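Local coordinates for protein Lys-gingipain W83 (Porphyromonas gingivalis, PDB 3M1H) that cleaves proteins after lysine as a cysteine protease, the piece here being its K3 adhesin domain, a jelly-roll module of a kind that is hemolytic in vitro when isolated, at residues A[54-57]-A[58-61]. Sequence-based numbering, arbitrary orientation.
Sequences SYIN and FEGP. Unlike the reference sequence in segment 54-57: Tyr55 (reference His).
With chi1 of Tyr55 at -174°, CG sits opposite the backbone N and the ring swings back across the opposing strand, one face lying over Gly60 CA, 4.1 Å from the ring centroid in a CH-pi contact. The same ring meets Pro61, its CE1 3.8 Å from Pro61 CD. Its hydroxyl is hydrogen-bonded to Ala131 O, and Arg133 adds a cation-pi contact, so the ring ties the turn to the 131-133 loop. Asn57 OD1 lies at the ring edge, in its plane, and accepts from Arg133 N.

Ile56 points to the opposite face from Tyr55, and Glu59 runs alongside it, Ile56 CG2 lying 3.8 Å from Glu59 CD. A water bridges Glu59 OE2 to Asn57 O, donating to both.

At the backbone angles of Gly60 a CB would be jammed against the carbonyl O of Glu59. Ile56 N gives a nearly straight bond (174°) to Gly60 O, while Ile56 O accepts two: Gly60 N at 2.9 Å, in the carbonyl plane, and Glu59 N at 3.0 Å, above it and more bent. Sharing Ile56 O, Glu59 and Gly60 make a classic beta bulge in a tight antiparallel hairpin of this adhesin domain, with Ile56 packed on the calcium ligand Asn28.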
loop_
_atom_site.group_PDB
_atom_site.type_symbol
_atom_site.label_atom_id
_atom_site.label_comp_id
_atom_site.label_asym_id
_atom_site.label_seq_id
_atom_site.Cartn_x
_atom_site.Cartn_y
_atom_site.Cartn_z
ATOM N N SER A 54 5.256 -6.334 7.322
ATOM C CA SER A 54 6.672 -6.529 7.705
ATOM C C SER A 54 6.772 -7.457 8.916
ATOM O O SER A 54 7.900 -7.836 9.289
ATOM C CB SER A 54 7.354 -5.203 7.980
ATOM O OG SER A 54 6.898 -4.591 9.156
ATOM N N TYR A 55 5.650 -7.848 9.510
ATOM C CA TYR A 55 5.579 -8.776 10.651
ATOM C C TYR A 55 4.199 -9.357 10.717
ATOM O O TYR A 55 3.235 -8.599 10.656
ATOM C CB TYR A 55 5.907 -8.056 11.970
ATOM C CG TYR A 55 5.998 -8.941 13.195
ATOM C CD1 TYR A 55 7.246 -9.360 13.658
ATOM C CD2 TYR A 55 4.857 -9.353 13.884
ATOM C CE1 TYR A 55 7.349 -10.165 14.783
ATOM C CE2 TYR A 55 4.944 -10.169 15.031
ATOM C CZ TYR A 55 6.213 -10.579 15.457
ATOM O OH TYR A 55 6.298 -11.379 16.594
ATOM N N ILE A 56 4.094 -10.687 10.850
ATOM C CA ILE A 56 2.818 -11.376 10.912
ATOM C C ILE A 56 2.701 -12.096 12.248
ATOM O O ILE A 56 3.609 -12.873 12.604
ATOM C CB ILE A 56 2.655 -12.405 9.747
ATOM C CG1 ILE A 56 2.756 -11.680 8.415
ATOM C CG2 ILE A 56 1.332 -13.101 9.829
ATOM C CD1 ILE A 56 2.714 -12.548 7.168
ATOM N N ASN A 57 1.639 -11.827 12.989
ATOM C CA ASN A 57 1.423 -12.507 14.280
ATOM C C ASN A 57 1.398 -14.024 14.077
ATOM O O ASN A 57 0.902 -14.513 13.073
ATOM C CB ASN A 57 0.156 -12.025 14.981
ATOM C CG ASN A 57 0.330 -10.655 15.650
ATOM O OD1 ASN A 57 1.436 -10.204 15.925
ATOM N ND2 ASN A 57 -0.790 -10.007 15.905
ATOM N N PHE A 58 1.979 -14.731 15.050
ATOM C CA PHE A 58 2.116 -16.202 15.064
ATOM C C PHE A 58 3.092 -16.718 14.001
ATOM O O PHE A 58 3.161 -17.935 13.797
ATOM C CB PHE A 58 0.766 -16.924 14.939
ATOM C CG PHE A 58 -0.175 -16.709 16.123
ATOM C CD1 PHE A 58 -0.195 -17.596 17.204
ATOM C CD2 PHE A 58 -1.071 -15.655 16.127
ATOM C CE1 PHE A 58 -1.075 -17.409 18.268
ATOM C CE2 PHE A 58 -1.971 -15.455 17.188
ATOM C CZ PHE A 58 -1.978 -16.331 18.258
ATOM N N GLU A 59 3.829 -15.825 13.332
ATOM C CA GLU A 59 4.830 -16.201 12.324
ATOM C C GLU A 59 6.154 -15.521 12.554
ATOM O O GLU A 59 7.169 -16.202 12.720
ATOM C CB GLU A 59 4.333 -15.936 10.903
ATOM C CG GLU A 59 3.061 -16.704 10.603
ATOM C CD GLU A 59 2.589 -16.576 9.163
ATOM O OE1 GLU A 59 3.455 -16.305 8.292
ATOM O OE2 GLU A 59 1.357 -16.754 8.919
ATOM N N GLY A 60 6.157 -14.188 12.567
ATOM C CA GLY A 60 7.347 -13.417 12.844
ATOM C C GLY A 60 7.622 -12.405 11.762
ATOM O O GLY A 60 6.743 -12.155 10.932
ATOM N N PRO A 61 8.825 -11.822 11.763
ATOM C CA PRO A 61 9.251 -10.798 10.837
ATOM C C PRO A 61 9.226 -11.330 9.398
ATOM O O PRO A 61 9.481 -12.513 9.160
ATOM C CB PRO A 61 10.665 -10.434 11.305
ATOM C CG PRO A 61 10.784 -11.000 12.659
ATOM C CD PRO A 61 9.898 -12.161 12.724
HETATM O O HOH W 1 -0.120 -16.246 11.208
#